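Side-chain contact in putative glycosyl hydrolase (Bacteroides thetaiotaomicron VPI-5482, PDB 3K11), which probably acts as a hydrolase of the glycoside hydrolase 88 family, though its substrate has not been established: residues 106-111 / 155-160. Residues are numbered along the deposited sequence; the frame is centred on the assembly and turned at random.
Sequences YVQNRF and IKLRLK. With EDO (1,2-ethanediol), chain P.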
ATOM      1  N   TYR A 106      -3.926 -42.778  11.384  1.00 27.54           N
ATOM      2  CA  TYR A 106      -2.691 -42.116  11.780  1.00 24.53           C
ATOM      3  C   TYR A 106      -2.809 -41.457  13.138  1.00 25.78           C
ATOM      4  O   TYR A 106      -1.923 -41.563  13.970  1.00 27.69           O
ATOM      5  CB  TYR A 106      -2.328 -41.054  10.723  1.00 26.92           C
ATOM      6  CG  TYR A 106      -1.129 -40.212  11.052  1.00 25.71           C
ATOM      7  CD1 TYR A 106      -1.269 -39.024  11.772  1.00 25.66           C
ATOM      8  CD2 TYR A 106       0.142 -40.562  10.616  1.00 25.91           C
ATOM      9  CE1 TYR A 106      -0.182 -38.231  12.067  1.00 27.21           C
ATOM     10  CE2 TYR A 106       1.257 -39.755  10.916  1.00 27.06           C
ATOM     11  CZ  TYR A 106       1.066 -38.594  11.652  1.00 30.59           C
ATOM     12  OH  TYR A 106       2.107 -37.781  11.978  1.00 30.70           O
ATOM     13  N   VAL A 107      -3.893 -40.714  13.343  1.00 25.71           N
ATOM     14  CA  VAL A 107      -4.089 -39.982  14.579  1.00 26.11           C
ATOM     15  C   VAL A 107      -4.322 -40.965  15.707  1.00 24.51           C
ATOM     16  O   VAL A 107      -3.767 -40.836  16.793  1.00 25.71           O
ATOM     17  CB  VAL A 107      -5.249 -38.972  14.471  1.00 25.65           C
ATOM     18  CG1 VAL A 107      -5.324 -38.140  15.740  1.00 25.43           C
ATOM     19  CG2 VAL A 107      -5.033 -38.005  13.225  1.00 22.46           C
ATOM     20  N   GLN A 108      -5.175 -41.952  15.455  1.00 25.02           N
ATOM     21  CA  GLN A 108      -5.381 -43.032  16.428  1.00 23.50           C
ATOM     22  C   GLN A 108      -4.046 -43.631  16.878  1.00 25.29           C
ATOM     23  O   GLN A 108      -3.771 -43.770  18.069  1.00 24.54           O
ATOM     24  CB  GLN A 108      -6.257 -44.127  15.810  1.00 26.10           C
ATOM     25  CG  GLN A 108      -7.742 -43.773  15.654  1.00 26.22           C
ATOM     26  CD  GLN A 108      -8.531 -43.949  16.936  1.00 30.17           C
ATOM     27  OE1 GLN A 108      -8.001 -44.457  17.920  1.00 26.42           O
ATOM     28  NE2 GLN A 108      -9.800 -43.557  16.924  1.00 25.64           N
ATOM     29  N   ASN A 109      -3.214 -43.979  15.909  1.00 25.04           N
ATOM     30  CA  ASN A 109      -1.968 -44.634  16.195  1.00 23.64           C
ATOM     31  C   ASN A 109      -1.043 -43.773  17.042  1.00 24.78           C
ATOM     32  O   ASN A 109      -0.505 -44.245  18.040  1.00 25.83           O
ATOM     33  CB  ASN A 109      -1.297 -45.033  14.901  1.00 25.69           C
ATOM     34  CG  ASN A 109       0.057 -45.621  15.113  1.00 34.20           C
ATOM     35  OD1 ASN A 109       1.065 -44.923  15.023  1.00 37.50           O
ATOM     36  ND2 ASN A 109       0.104 -46.918  15.416  1.00 39.23           N
ATOM     37  N   ARG A 110      -0.877 -42.513  16.651  1.00 24.66           N
ATOM     38  CA  ARG A 110       0.012 -41.612  17.406  1.00 24.35           C
ATOM     39  C   ARG A 110      -0.506 -41.314  18.808  1.00 25.60           C
ATOM     40  O   ARG A 110       0.263 -41.315  19.772  1.00 24.19           O
ATOM     41  CB  ARG A 110       0.277 -40.314  16.637  1.00 26.91           C
ATOM     42  CG  ARG A 110       0.936 -40.495  15.256  1.00 27.59           C
ATOM     43  CD  ARG A 110       2.083 -41.436  15.289  1.00 30.09           C
ATOM     44  NE  ARG A 110       2.862 -41.418  14.035  1.00 33.48           N
ATOM     45  CZ  ARG A 110       2.551 -42.088  12.930  1.00 34.12           C
ATOM     46  NH1 ARG A 110       1.412 -42.769  12.828  1.00 31.52           N
ATOM     47  NH2 ARG A 110       3.374 -42.059  11.900  1.00 28.51           N
ATOM     48  N   PHE A 111      -1.805 -41.057  18.923  1.00 25.60           N
ATOM     49  CA  PHE A 111      -2.392 -40.808  20.243  1.00 25.48           C
ATOM     50  C   PHE A 111      -2.348 -42.013  21.157  1.00 24.44           C
ATOM     51  O   PHE A 111      -2.069 -41.886  22.343  1.00 25.05           O
ATOM     52  CB  PHE A 111      -3.853 -40.308  20.125  1.00 24.48           C
ATOM     53  CG  PHE A 111      -4.009 -38.894  19.618  1.00 25.39           C
ATOM     54  CD1 PHE A 111      -2.932 -38.028  19.508  1.00 22.92           C
ATOM     55  CD2 PHE A 111      -5.283 -38.409  19.356  1.00 28.82           C
ATOM     56  CE1 PHE A 111      -3.116 -36.751  19.114  1.00 25.50           C
ATOM     57  CE2 PHE A 111      -5.454 -37.083  18.950  1.00 21.48           C
ATOM     58  CZ  PHE A 111      -4.380 -36.298  18.799  1.00 21.13           C
ATOM     59  N   ILE A 155      -9.311 -34.287  22.440  1.00 22.02           N
ATOM     60  CA  ILE A 155     -10.740 -34.178  22.774  1.00 22.17           C
ATOM     61  C   ILE A 155     -11.626 -34.507  21.559  1.00 23.16           C
ATOM     62  O   ILE A 155     -12.517 -35.355  21.637  1.00 24.15           O
ATOM     63  CB  ILE A 155     -11.071 -32.785  23.300  1.00 24.28           C
ATOM     64  CG1 ILE A 155     -10.428 -32.567  24.684  1.00 23.09           C
ATOM     65  CG2 ILE A 155     -12.589 -32.603  23.424  1.00 22.92           C
ATOM     66  CD1 ILE A 155     -10.273 -31.000  25.033  1.00 20.47           C
ATOM     67  N   LYS A 156     -11.317 -33.910  20.405  1.00 23.82           N
ATOM     68  CA  LYS A 156     -12.085 -34.156  19.211  1.00 22.49           C
ATOM     69  C   LYS A 156     -12.176 -35.624  18.853  1.00 23.90           C
ATOM     70  O   LYS A 156     -13.263 -36.144  18.580  1.00 25.51           O
ATOM     71  CB  LYS A 156     -11.500 -33.400  18.038  1.00 23.88           C
ATOM     72  CG  LYS A 156     -11.731 -31.894  18.072  1.00 23.49           C
ATOM     73  CD  LYS A 156     -10.877 -31.252  17.015  1.00 28.86           C
ATOM     74  CE  LYS A 156     -11.158 -29.773  16.811  1.00 24.18           C
ATOM     75  NZ  LYS A 156     -10.259 -29.167  15.775  1.00 23.44           N
ATOM     76  N   LEU A 157     -11.050 -36.327  18.898  1.00 26.50           N
ATOM     77  CA  LEU A 157     -11.085 -37.741  18.528  1.00 25.39           C
ATOM     78  C   LEU A 157     -11.704 -38.613  19.617  1.00 24.83           C
ATOM     79  O   LEU A 157     -12.465 -39.529  19.323  1.00 27.97           O
ATOM     80  CB  LEU A 157      -9.699 -38.255  18.132  1.00 24.10           C
ATOM     81  CG  LEU A 157      -9.676 -39.644  17.451  1.00 27.27           C
ATOM     82  CD1 LEU A 157     -10.573 -39.662  16.211  1.00 24.03           C
ATOM     83  CD2 LEU A 157      -8.242 -39.997  17.045  1.00 23.15           C
ATOM     84  N   ARG A 158     -11.419 -38.311  20.880  1.00 25.13           N
ATOM     85  CA  ARG A 158     -11.998 -39.111  21.922  1.00 25.11           C
ATOM     86  C   ARG A 158     -13.518 -39.008  21.942  1.00 27.37           C
ATOM     87  O   ARG A 158     -14.211 -39.986  22.253  1.00 25.64           O
ATOM     88  CB  ARG A 158     -11.420 -38.774  23.287  1.00 24.05           C
ATOM     89  CG  ARG A 158     -11.983 -39.677  24.372  1.00 26.74           C
ATOM     90  CD  ARG A 158     -11.073 -39.721  25.582  1.00 26.33           C
ATOM     91  NE  ARG A 158     -11.889 -40.142  26.709  1.00 38.01           N
ATOM     92  CZ  ARG A 158     -12.310 -41.374  26.896  1.00 37.64           C
ATOM     93  NH1 ARG A 158     -11.920 -42.364  26.101  1.00 45.63           N
ATOM     94  NH2 ARG A 158     -13.118 -41.635  27.919  1.00 37.68           N
ATOM     95  N   LEU A 159     -14.056 -37.842  21.631  1.00 27.62           N
ATOM     96  CA  LEU A 159     -15.505 -37.714  21.554  1.00 29.21           C
ATOM     97  C   LEU A 159     -16.091 -38.524  20.400  1.00 30.57           C
ATOM     98  O   LEU A 159     -17.272 -38.845  20.428  1.00 31.52           O
ATOM     99  CB  LEU A 159     -15.918 -36.256  21.470  1.00 27.71           C
ATOM    100  CG  LEU A 159     -15.721 -35.472  22.781  1.00 28.22           C
ATOM    101  CD1 LEU A 159     -15.886 -33.963  22.530  1.00 25.68           C
ATOM    102  CD2 LEU A 159     -16.645 -35.928  23.915  1.00 28.81           C
ATOM    103  N   LYS A 160     -15.273 -38.892  19.421  1.00 30.57           N
ATOM    104  CA  LYS A 160     -15.702 -39.779  18.333  1.00 30.68           C
ATOM    105  C   LYS A 160     -15.419 -41.247  18.632  1.00 31.64           C
ATOM    106  O   LYS A 160     -15.999 -42.120  17.985  1.00 32.18           O
ATOM    107  CB  LYS A 160     -15.025 -39.385  17.032  1.00 31.80           C
ATOM    108  CG  LYS A 160     -15.386 -38.014  16.514  1.00 36.97           C
ATOM    109  CD  LYS A 160     -14.564 -37.681  15.271  1.00 37.28           C
ATOM    110  CE  LYS A 160     -15.073 -36.400  14.556  1.00 45.81           C
ATOM    111  NZ  LYS A 160     -14.808 -36.357  13.057  1.00 45.89           N
TER
HETATM  112  C1  EDO P  15     -18.103 -43.448  20.596  1.00 64.37           C
HETATM  113  O1  EDO P  15     -17.065 -44.150  21.248  1.00 59.21           O
HETATM  114  C2  EDO P  15     -18.316 -42.160  21.363  1.00 67.06           C
HETATM  115  O2  EDO P  15     -18.829 -41.247  20.401  1.00 77.61           O
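A single leucine side chain bridges two steeply crossing helices of the helical fold: Leu157 reaches from helix 148-160 onto helix 101-128 and meets Val107, Gln108 and Phe111. The closest touch is CD2 of Leu157 on CG1 of Val107, at 3.7 Å. Leu157 CD2 also lies 4.1 Å from Phe111 CD2, approaching that ring obliquely, while Val107 CG1 sits over a face of the ring near its rim. With CG anti to the backbone N (chi1 -168°), Leu157 extends its branch into this group. Family 88 enzymes have an (alpha/alpha)6 barrel built from helical hairpins; here the axes of the two short segments approach to 11.3 Å and cross at 105°, far from the near-antiparallel pairing within a hairpin, and one leucine meets about one turn of the other helix. Gln108, bent at chi2 (-81°), lays its amide beside the leucine, Gln108 NE2 3.9 Å from Leu157 CD2. That amide is hydrogen-bonded outside the two segments, OE1 to Arg112 NE and NE2 to Asp161 OD2. Replacing this glutamine by alanine is likely to uncover one flank of Leu157 and cost Arg112 and Asp161 this hydrogen-bonding partner. Helix 82-98 adds Leu91 against Val107.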